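PDB 3PPE: cadherin-5, which mediates calcium-dependent, mainly homophilic adhesion between endothelial cells and helps couple actin fibres to their junctions, and is represented here by its first two extracellular cadherin domains. Local coordinates for residues A[13-16]-A[17-21]; A[75-78]-A[79-82]; A[102-106]-A[107-111]; A[112-115]-A[116-119]. All coordinates share one frame; numbering follows the deposited sequence. Where two conformers were deposited one is given.

Contact 1: A[13-16]-A[17-21]; sequences IDSP and LPHHV
The carbonyl oxygen of Ser-15 takes the ring N-H of His-19, with NE2 standing 2.7 Å from Ser-15 O. This is a side chain reaching back to the backbone of the loop that leads to it, four residues earlier. The acceptor lies almost in the imidazole plane, so the N-H points well at it, whereas the donor stands above the plane of the Ser-15 carbonyl. The bond shows NE2 carrying a hydrogen and limits the ring's rotation.

A second grip comes from above. The CG2 methyl of Ile-13 sits over the centre of the imidazole, 3.3 Å from the centroid of the His-19 ring, a tight CH-pi contact only 14° off the ring normal. That methyl lies anti to the backbone N of Ile-13, while CG1 lies beside the backbone N, anti to the carbonyl carbon. Pro-16 O approaches obliquely, 3.3 Å from His-19 CD2. The chain between is kinked by a cis peptide bond before Pro-18, consistent with the loop folding back round the ring.

All this belongs to the first cadherin domain. Segment 13-16 follows strand 6-10 and the calcium ligands Glu-11 and Glu-12; His-19 opens strand 19-23, pairs through its backbone with Ala-57 of strand 54-57, and rests its side chain on Ile-9 of strand 6-10.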
loop_
_atom_site.group_PDB
_atom_site.type_symbol
_atom_site.label_atom_id
_atom_site.label_comp_id
_atom_site.label_asym_id
_atom_site.label_seq_id
_atom_site.Cartn_x
_atom_site.Cartn_y
_atom_site.Cartn_z
ATOM N N ILE A 13 4.705 3.560 -11.227
ATOM C CA ILE A 13 5.564 3.774 -10.068
ATOM C C ILE A 13 7.037 3.717 -10.456
ATOM O O ILE A 13 7.492 2.747 -11.063
ATOM C CB ILE A 13 5.293 2.736 -8.963
ATOM C CG1 ILE A 13 3.870 2.893 -8.423
ATOM C CG2 ILE A 13 6.312 2.871 -7.842
ATOM C CD1 ILE A 13 3.420 1.745 -7.544
ATOM N N ASP A 14 7.778 4.762 -10.102
ATOM C CA ASP A 14 9.076 5.023 -10.713
ATOM C C ASP A 14 10.196 4.956 -9.681
ATOM O O ASP A 14 11.337 5.322 -9.963
ATOM C CB ASP A 14 9.078 6.388 -11.403
ATOM C CG ASP A 14 9.153 7.539 -10.418
ATOM O OD1 ASP A 14 9.323 7.277 -9.209
ATOM O OD2 ASP A 14 9.043 8.704 -10.854
ATOM N N SER A 15 9.862 4.485 -8.483
ATOM C CA SER A 15 10.868 4.021 -7.535
ATOM C C SER A 15 11.236 2.564 -7.792
ATOM O O SER A 15 10.606 1.888 -8.605
ATOM C CB SER A 15 10.369 4.193 -6.098
ATOM O OG SER A 15 9.113 3.563 -5.915
ATOM N N PRO A 16 12.260 2.086 -7.092
ATOM C CA PRO A 16 12.830 0.762 -7.366
ATOM C C PRO A 16 11.809 -0.349 -7.147
ATOM O O PRO A 16 11.145 -0.382 -6.111
ATOM C CB PRO A 16 13.957 0.650 -6.336
ATOM C CG PRO A 16 14.364 2.058 -6.079
ATOM C CD PRO A 16 13.105 2.874 -6.178
ATOM N N LEU A 17 11.690 -1.249 -8.119
ATOM C CA LEU A 17 10.985 -2.509 -7.914
ATOM C C LEU A 17 11.650 -3.342 -6.820
ATOM O O LEU A 17 12.816 -3.129 -6.486
ATOM C CB LEU A 17 10.923 -3.306 -9.218
ATOM C CG LEU A 17 10.199 -2.638 -10.388
ATOM C CD1 LEU A 17 10.797 -3.082 -11.715
ATOM C CD2 LEU A 17 8.708 -2.938 -10.341
ATOM N N PRO A 18 10.901 -4.289 -6.268
ATOM C CA PRO A 18 9.475 -4.426 -6.585
ATOM C C PRO A 18 8.611 -3.520 -5.715
ATOM O O PRO A 18 9.130 -2.843 -4.826
ATOM C CB PRO A 18 9.190 -5.895 -6.258
ATOM C CG PRO A 18 10.184 -6.240 -5.208
ATOM C CD PRO A 18 11.423 -5.461 -5.541
ATOM N N HIS A 19 7.307 -3.509 -5.973
ATOM C CA HIS A 19 6.394 -2.558 -5.314
ATOM C C HIS A 19 5.286 -3.265 -4.566
ATOM O O HIS A 19 4.651 -4.148 -5.086
ATOM C CB HIS A 19 5.774 -1.604 -6.351
ATOM C CG HIS A 19 6.783 -0.821 -7.146
ATOM N ND1 HIS A 19 6.648 -0.610 -8.500
ATOM C CD2 HIS A 19 7.955 -0.230 -6.784
ATOM C CE1 HIS A 19 7.677 0.096 -8.941
ATOM N NE2 HIS A 19 8.498 0.322 -7.923
ATOM N N HIS A 20 5.043 -2.845 -3.347
ATOM C CA HIS A 20 4.098 -3.518 -2.487
ATOM C C HIS A 20 2.684 -3.262 -2.988
ATOM O O HIS A 20 2.288 -2.099 -3.212
ATOM C CB HIS A 20 4.221 -3.038 -1.045
ATOM C CG HIS A 20 3.339 -3.794 -0.092
ATOM N ND1 HIS A 20 3.565 -5.109 0.244
ATOM C CD2 HIS A 20 2.214 -3.435 0.567
ATOM C CE1 HIS A 20 2.653 -5.515 1.107
ATOM N NE2 HIS A 20 1.814 -4.524 1.312
ATOM N N VAL A 21 1.948 -4.358 -3.181
ATOM C CA VAL A 21 0.567 -4.324 -3.691
ATOM C C VAL A 21 -0.434 -4.372 -2.531
ATOM O O VAL A 21 -1.359 -3.583 -2.483
ATOM C CB VAL A 21 0.282 -5.488 -4.681
ATOM C CG1 VAL A 21 -1.235 -5.535 -5.079
ATOM C CG2 VAL A 21 1.170 -5.353 -5.932
#

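Contact 2: A[75-78]-A[79-82]; sequences IIDR and RNNR
Asp-77 and Arg-79 meet with their flat groups nearly coplanar, carboxylate and guanidinium planes only 9° apart. Arg-79 presents its side, NE and NH2, so that each carboxylate oxygen receives a nitrogen: NH2 lies 2.8 Å from Asp-77 OD1 and NE 3.0 Å from Asp-77 OD2, both on syn lone pairs. A bend at chi3 (-62°) turns the guanidinium back to the carboxylate two residues earlier, where it makes this salt bridge. OD2 is held again from its anti side by the backbone N of Arg-79, at 3.0 Å, which ties the carboxylate to the main chain as well. The Asn-80 side chain runs roughly perpendicular to that of Asp-77, and a water joins its ND2 to Asp-77 OD1.

These groups sit in the turn of a beta-hairpin linking strand 68-77 to strand 82-95 in the first cadherin domain, and Asn-30 ND2, from another loop, also donates to Asp-77 OD1. Within the turn the side chain of Asn-80 forms an Asx turn, its OD1 accepting from Arg-82 N at 2.9 Å. Asp-77 O takes both Asn-80 N and Asn-81 N, the latter at 2.6 Å and nearly in line with the carbonyl bond. Were Asp-77 a leucine, the Arg-79 guanidinium would probably be set free to turn, and the backbone N of Arg-79 and Asn-30 ND2 would be left without their carboxylate acceptor. At the strand end, Asp-77 N donates to Arg-82 O at 2.9 Å, while Ile-76 CG2 lies against Asn-81 CA at 3.8 Å.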
loop_
_atom_site.group_PDB
_atom_site.type_symbol
_atom_site.label_atom_id
_atom_site.label_comp_id
_atom_site.label_asym_id
_atom_site.label_seq_id
_atom_site.Cartn_x
_atom_site.Cartn_y
_atom_site.Cartn_z
ATOM N N ILE A 75 -4.237 -21.226 0.550
ATOM C CA ILE A 75 -3.261 -21.427 1.613
ATOM C C ILE A 75 -2.998 -22.911 1.848
ATOM O O ILE A 75 -3.915 -23.673 2.153
ATOM C CB ILE A 75 -3.724 -20.782 2.934
ATOM C CG1 ILE A 75 -2.598 -20.820 3.969
ATOM C CG2 ILE A 75 -4.964 -21.486 3.463
ATOM C CD1 ILE A 75 -2.853 -19.951 5.182
ATOM N N ILE A 76 -1.740 -23.314 1.704
ATOM C CA ILE A 76 -1.406 -24.715 1.475
ATOM C C ILE A 76 -0.447 -25.234 2.543
ATOM O O ILE A 76 0.538 -24.577 2.877
ATOM C CB ILE A 76 -0.776 -24.927 0.087
ATOM C CG1 ILE A 76 -1.718 -24.425 -1.009
ATOM C CG2 ILE A 76 -0.436 -26.394 -0.126
ATOM C CD1 ILE A 76 -3.069 -25.107 -1.011
ATOM N N ASP A 77 -0.743 -26.416 3.073
ATOM C CA ASP A 77 0.198 -27.129 3.927
ATOM C C ASP A 77 1.369 -27.680 3.121
ATOM O O ASP A 77 1.210 -28.615 2.336
ATOM C CB ASP A 77 -0.509 -28.266 4.670
ATOM C CG ASP A 77 0.283 -28.762 5.864
ATOM O OD1 ASP A 77 -0.339 -29.096 6.895
ATOM O OD2 ASP A 77 1.527 -28.821 5.771
ATOM N N ARG A 78 2.545 -27.094 3.319
ATOM C CA ARG A 78 3.703 -27.400 2.489
ATOM C C ARG A 78 4.318 -28.743 2.873
ATOM O O ARG A 78 5.202 -29.251 2.185
ATOM C CB ARG A 78 4.752 -26.291 2.601
ATOM C CG ARG A 78 5.351 -26.142 3.990
ATOM C CD ARG A 78 5.985 -24.772 4.173
ATOM N NE ARG A 78 7.441 -24.849 4.252
ATOM C CZ ARG A 78 8.239 -24.996 3.200
ATOM N NH1 ARG A 78 7.725 -25.080 1.982
ATOM N NH2 ARG A 78 9.554 -25.057 3.367
ATOM N N ARG A 79 3.843 -29.311 3.977
ATOM C CA ARG A 79 4.176 -30.684 4.335
ATOM C C ARG A 79 3.577 -31.673 3.342
ATOM O O ARG A 79 4.269 -32.558 2.837
ATOM C CB ARG A 79 3.689 -31.000 5.751
ATOM C CG ARG A 79 4.346 -30.162 6.835
ATOM C CD ARG A 79 3.791 -30.502 8.208
ATOM N NE ARG A 79 2.362 -30.220 8.307
ATOM C CZ ARG A 79 1.610 -30.529 9.358
ATOM N NH1 ARG A 79 2.150 -31.134 10.407
ATOM N NH2 ARG A 79 0.317 -30.234 9.360
ATOM N N ASN A 80 2.285 -31.519 3.066
ATOM C CA ASN A 80 1.513 -32.564 2.405
ATOM C C ASN A 80 0.714 -32.030 1.222
ATOM O O ASN A 80 -0.044 -32.765 0.588
ATOM C CB ASN A 80 0.578 -33.251 3.403
ATOM C CG ASN A 80 -0.363 -32.278 4.084
ATOM O OD1 ASN A 80 -0.562 -31.157 3.616
ATOM N ND2 ASN A 80 -0.950 -32.703 5.197
ATOM N N ASN A 81 0.889 -30.745 0.928
ATOM C CA ASN A 81 0.236 -30.125 -0.219
ATOM C C ASN A 81 -1.285 -30.192 -0.121
ATOM O O ASN A 81 -1.981 -30.205 -1.137
ATOM C CB ASN A 81 0.708 -30.776 -1.520
ATOM C CG ASN A 81 1.992 -30.164 -2.046
ATOM O OD1 ASN A 81 2.040 -28.978 -2.371
ATOM N ND2 ASN A 81 3.042 -30.973 -2.130
ATOM N N ARG A 82 -1.793 -30.234 1.106
ATOM C CA ARG A 82 -3.227 -30.117 1.346
ATOM C C ARG A 82 -3.674 -28.660 1.314
ATOM O O ARG A 82 -3.018 -27.787 1.881
ATOM C CB ARG A 82 -3.598 -30.753 2.686
ATOM C CG ARG A 82 -5.087 -30.737 2.990
ATOM C CD ARG A 82 -5.396 -31.476 4.282
ATOM N NE ARG A 82 -5.860 -30.574 5.331
ATOM C CZ ARG A 82 -7.096 -30.093 5.411
ATOM N NH1 ARG A 82 -7.999 -30.427 4.500
ATOM N NH2 ARG A 82 -7.430 -29.278 6.402
HETATM O O HOH W 1 -2.338 -30.862 6.740
#

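Contact 3: A[102-106]-A[107-111]; sequences PIFVQ and KIFNG
Phe-109 turns its ring back under the preceding loop, where Gln-106 covers one of its faces. Gln-106 CB stands 4.1 Å from the centroid of the Phe-109 ring and 12° off its normal, a CH-pi contact over the centre of the ring, and beyond it the plane of the glutamine amide lies at a shallow tilt to that of the ring. Two further side chains approach the ring obliquely. Phe-104 CD2 comes within 3.6 Å of Phe-109 CE1, the two rings inclined by 74° in an oblique pair, and Val-105 CG2 lies 4.0 Å from Phe-109 CE2. Gln-106 O is another neighbour, 3.3 Å from Phe-109 CE1.

What puts the ring there is the first torsion of Phe-109, with CG anti to its carbonyl carbon (chi1 -56°), which carries the ring back toward residues 104-106. With an alanine here, a gap is likely to open beside Phe-104, and the CB of Gln-106 would lose the aromatic face on which it rests.

The surroundings hold both phenylalanines in place within the second cadherin domain. The loop carries the chain from strand 103-104, at the edge of one sheet, to strand 108-114, at the edge of the other. Both rings are buried between these sheets, touching Val-126 of strand 122-129 and Ala-195 of strand 194-202; Phe-104 also reaches Val-180 and Ala-182 of strand 175-184.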
loop_
_atom_site.group_PDB
_atom_site.type_symbol
_atom_site.label_atom_id
_atom_site.label_comp_id
_atom_site.label_asym_id
_atom_site.label_seq_id
_atom_site.Cartn_x
_atom_site.Cartn_y
_atom_site.Cartn_z
ATOM N N PRO A 102 -5.765 15.114 -23.289
ATOM C CA PRO A 102 -6.808 14.857 -24.310
ATOM C C PRO A 102 -6.227 14.981 -25.702
ATOM O O PRO A 102 -5.351 15.870 -25.960
ATOM C CB PRO A 102 -7.855 15.957 -24.042
ATOM C CG PRO A 102 -7.517 16.430 -22.595
ATOM C CD PRO A 102 -6.029 16.349 -22.531
ATOM N N ILE A 103 -6.659 14.086 -26.594
ATOM C CA ILE A 103 -6.195 14.118 -27.989
ATOM C C ILE A 103 -7.410 14.180 -28.897
ATOM O O ILE A 103 -8.373 13.443 -28.714
ATOM C CB ILE A 103 -5.296 12.885 -28.354
ATOM C CG1 ILE A 103 -4.014 12.847 -27.499
ATOM C CG2 ILE A 103 -4.863 12.906 -29.834
ATOM C CD1 ILE A 103 -3.554 11.435 -27.274
ATOM N N PHE A 104 -7.391 15.086 -29.872
ATOM C CA PHE A 104 -8.551 15.211 -30.754
ATOM C C PHE A 104 -8.844 13.934 -31.506
ATOM O O PHE A 104 -7.942 13.124 -31.694
ATOM C CB PHE A 104 -8.396 16.411 -31.662
ATOM C CG PHE A 104 -8.727 17.695 -30.960
ATOM C CD1 PHE A 104 -7.721 18.473 -30.402
ATOM C CD2 PHE A 104 -10.067 18.085 -30.803
ATOM C CE1 PHE A 104 -8.028 19.692 -29.732
ATOM C CE2 PHE A 104 -10.382 19.274 -30.113
ATOM C CZ PHE A 104 -9.337 20.073 -29.593
ATOM N N VAL A 105 -10.087 13.749 -31.940
ATOM C CA VAL A 105 -10.446 12.525 -32.662
ATOM C C VAL A 105 -10.168 12.606 -34.178
ATOM O O VAL A 105 -10.194 11.588 -34.845
ATOM C CB VAL A 105 -11.904 12.049 -32.391
ATOM C CG1 VAL A 105 -12.122 11.747 -30.905
ATOM C CG2 VAL A 105 -12.934 13.066 -32.904
ATOM N N GLN A 106 -9.870 13.800 -34.689
ATOM C CA GLN A 106 -9.567 14.042 -36.111
ATOM C C GLN A 106 -8.552 15.166 -36.107
ATOM O O GLN A 106 -8.610 16.047 -35.256
ATOM C CB GLN A 106 -10.781 14.579 -36.928
ATOM C CG GLN A 106 -12.014 13.711 -36.899
ATOM C CD GLN A 106 -13.238 14.332 -37.486
ATOM O OE1 GLN A 106 -13.185 15.261 -38.347
ATOM N NE2 GLN A 106 -14.365 13.812 -37.069
ATOM N N LYS A 107 -7.657 15.137 -37.083
ATOM C CA LYS A 107 -6.736 16.240 -37.344
ATOM C C LYS A 107 -7.437 17.544 -37.776
ATOM O O LYS A 107 -7.058 18.630 -37.335
ATOM C CB LYS A 107 -5.801 15.811 -38.472
ATOM C CG LYS A 107 -4.620 16.764 -38.673
ATOM C CD LYS A 107 -3.585 16.643 -37.531
ATOM C CE LYS A 107 -2.234 17.167 -38.024
ATOM N NZ LYS A 107 -1.300 17.471 -36.887
ATOM N N ILE A 108 -8.414 17.409 -38.682
ATOM C CA ILE A 108 -9.202 18.489 -39.225
ATOM C C ILE A 108 -10.711 18.173 -39.078
ATOM O O ILE A 108 -11.208 17.108 -39.495
ATOM C CB ILE A 108 -8.829 18.775 -40.709
ATOM C CG1 ILE A 108 -7.313 19.085 -40.864
ATOM C CG2 ILE A 108 -9.701 19.899 -41.283
ATOM C CD1 ILE A 108 -6.890 19.328 -42.327
ATOM N N PHE A 109 -11.417 19.092 -38.418
ATOM C CA PHE A 109 -12.874 19.130 -38.406
ATOM C C PHE A 109 -13.412 20.160 -39.407
ATOM O O PHE A 109 -12.765 21.152 -39.712
ATOM C CB PHE A 109 -13.396 19.474 -37.001
ATOM C CG PHE A 109 -12.915 18.543 -35.911
ATOM C CD1 PHE A 109 -11.659 18.734 -35.298
ATOM C CD2 PHE A 109 -13.736 17.516 -35.463
ATOM C CE1 PHE A 109 -11.235 17.865 -34.253
ATOM C CE2 PHE A 109 -13.348 16.702 -34.426
ATOM C CZ PHE A 109 -12.098 16.848 -33.826
ATOM N N ASN A 110 -14.614 19.929 -39.907
ATOM C CA ASN A 110 -15.225 20.831 -40.872
ATOM C C ASN A 110 -16.594 21.225 -40.371
ATOM O O ASN A 110 -17.338 20.389 -39.835
ATOM C CB ASN A 110 -15.354 20.138 -42.248
ATOM C CG ASN A 110 -14.029 19.856 -42.872
ATOM O OD1 ASN A 110 -13.435 20.721 -43.506
ATOM N ND2 ASN A 110 -13.524 18.651 -42.671
ATOM N N GLY A 111 -16.941 22.501 -40.534
ATOM C CA GLY A 111 -18.316 22.907 -40.346
ATOM C C GLY A 111 -18.693 24.069 -41.221
ATOM O O GLY A 111 -17.889 24.601 -41.970
#

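Contact 4: A[112-115]-A[116-119]; sequences SVPE and MSRL
Pro-114 and Ser-117 stand at the two ends of a type II beta turn that closes strand 108-114 of the second cadherin domain. Met-116 fills its third position with a positive phi of 59°, as the third position of a type II turn requires.

Hydrogen bonding centres on one acceptor, Pro-114 O. The direct backbone bond across the turn is weak, with Ser-117 N 3.5 Å from Pro-114 O. A water bridges the same two atoms, donating to Pro-114 O at 2.8 Å and accepting from Ser-117 N at 3.0 Å. The serine hydroxyl adds a short bond, Ser-117 OG lying 2.5 Å from Pro-114 O and tilted out of the carbonyl plane. Its chi1 of -61° places OG anti to the carbonyl carbon and beside the backbone N, which directs it back at the start of the turn.

Van der Waals contacts from carbon are few. Val-113 CG2 and Pro-114 CB each lie 3.7 Å from Ser-117 OG, both close to the hydroxyl, while Glu-115 CG and Met-116 CG stand 4.2 Å apart.

Outside partners settle the rest: Met-116 pairs by backbone with Leu-168, and Val-113 and Glu-115 with strand 194-202. Glu-115 runs extended beyond CG, away from the hydrogen bonds of the turn, and its carboxylate oxygen OE2 accepts from the backbone N of Arg-170.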
loop_
_atom_site.group_PDB
_atom_site.type_symbol
_atom_site.label_atom_id
_atom_site.label_comp_id
_atom_site.label_asym_id
_atom_site.label_seq_id
_atom_site.Cartn_x
_atom_site.Cartn_y
_atom_site.Cartn_z
ATOM N N SER A 112 -19.942 24.471 -41.103
ATOM C CA SER A 112 -20.409 25.614 -41.853
ATOM C C SER A 112 -21.504 26.317 -41.069
ATOM O O SER A 112 -22.153 25.745 -40.183
ATOM C CB SER A 112 -20.914 25.190 -43.265
ATOM O OG SER A 112 -22.207 24.619 -43.164
ATOM N N VAL A 113 -21.681 27.583 -41.380
ATOM C CA VAL A 113 -22.713 28.373 -40.735
ATOM C C VAL A 113 -23.130 29.448 -41.760
ATOM O O VAL A 113 -22.283 29.885 -42.553
ATOM C CB VAL A 113 -22.216 28.934 -39.377
ATOM C CG1 VAL A 113 -21.122 29.992 -39.571
ATOM C CG2 VAL A 113 -23.403 29.475 -38.511
ATOM N N PRO A 114 -24.431 29.805 -41.831
ATOM C CA PRO A 114 -24.824 30.921 -42.697
ATOM C C PRO A 114 -24.218 32.210 -42.238
ATOM O O PRO A 114 -24.102 32.430 -41.015
ATOM C CB PRO A 114 -26.348 30.987 -42.528
ATOM C CG PRO A 114 -26.714 29.532 -42.174
ATOM C CD PRO A 114 -25.608 29.125 -41.248
ATOM N N GLU A 115 -23.831 33.061 -43.201
ATOM C CA GLU A 115 -23.289 34.364 -42.908
ATOM C C GLU A 115 -24.302 35.164 -42.124
ATOM O O GLU A 115 -25.496 34.903 -42.219
ATOM C CB GLU A 115 -22.928 35.131 -44.196
ATOM C CG GLU A 115 -24.118 35.348 -45.144
ATOM C CD GLU A 115 -23.804 36.400 -46.214
ATOM O OE1 GLU A 115 -24.640 36.583 -47.151
ATOM O OE2 GLU A 115 -22.725 37.041 -46.090
ATOM N N MET A 116 -23.818 36.134 -41.354
ATOM C CA MET A 116 -24.685 37.045 -40.621
ATOM C C MET A 116 -25.637 36.350 -39.630
ATOM O O MET A 116 -26.643 36.919 -39.259
ATOM C CB MET A 116 -25.465 37.968 -41.606
ATOM C CG MET A 116 -24.578 38.707 -42.658
ATOM S SD MET A 116 -23.329 39.759 -41.881
ATOM C CE MET A 116 -24.379 40.905 -40.996
ATOM N N SER A 117 -25.308 35.136 -39.180
ATOM C CA SER A 117 -26.064 34.491 -38.094
ATOM C C SER A 117 -25.854 35.308 -36.813
ATOM O O SER A 117 -24.806 35.940 -36.614
ATOM C CB SER A 117 -25.571 33.055 -37.892
ATOM O OG SER A 117 -25.747 32.238 -39.077
ATOM N N ARG A 118 -26.862 35.285 -35.951
ATOM C CA ARG A 118 -26.735 35.916 -34.653
ATOM C C ARG A 118 -25.518 35.399 -33.854
ATOM O O ARG A 118 -24.988 34.291 -34.064
ATOM C CB ARG A 118 -28.038 35.782 -33.855
ATOM C CG ARG A 118 -28.445 34.336 -33.479
ATOM C CD ARG A 118 -29.869 34.338 -32.963
ATOM N NE ARG A 118 -30.280 33.052 -32.418
ATOM C CZ ARG A 118 -31.445 32.841 -31.807
ATOM N NH1 ARG A 118 -32.326 33.825 -31.687
ATOM N NH2 ARG A 118 -31.740 31.642 -31.331
ATOM N N LEU A 119 -25.010 36.271 -32.994
ATOM C CA LEU A 119 -23.997 35.896 -32.022
ATOM C C LEU A 119 -24.457 34.648 -31.257
ATOM O O LEU A 119 -25.617 34.582 -30.822
ATOM C CB LEU A 119 -23.824 37.030 -31.025
ATOM C CG LEU A 119 -23.029 36.730 -29.771
ATOM C CD1 LEU A 119 -21.551 36.638 -30.133
ATOM C CD2 LEU A 119 -23.278 37.853 -28.809
HETATM O O HOH W 2 -22.698 33.708 -39.001
#

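Four local turns and loops of one chain show how differently a loop can be held. Contacts 1 and 2 lie in the first cadherin domain, their centres about 30 Å apart; contacts 3 and 4 share strand 108-114 and adjoin in sequence. Contacts 1 and 4 are surface loops, each with a side chain hydrogen-bonded to a backbone carbonyl, an imidazole in one and a hydroxyl in the other. Contact 2, partly buried, relies on charge, its aspartate largely enclosed. Contact 3 is also partly buried but chiefly apolar, as suits aromatic rings lying between sheets. Contacts 2 and 4 are farthest apart, about 77 Å between centres, and lie away from the calcium sites.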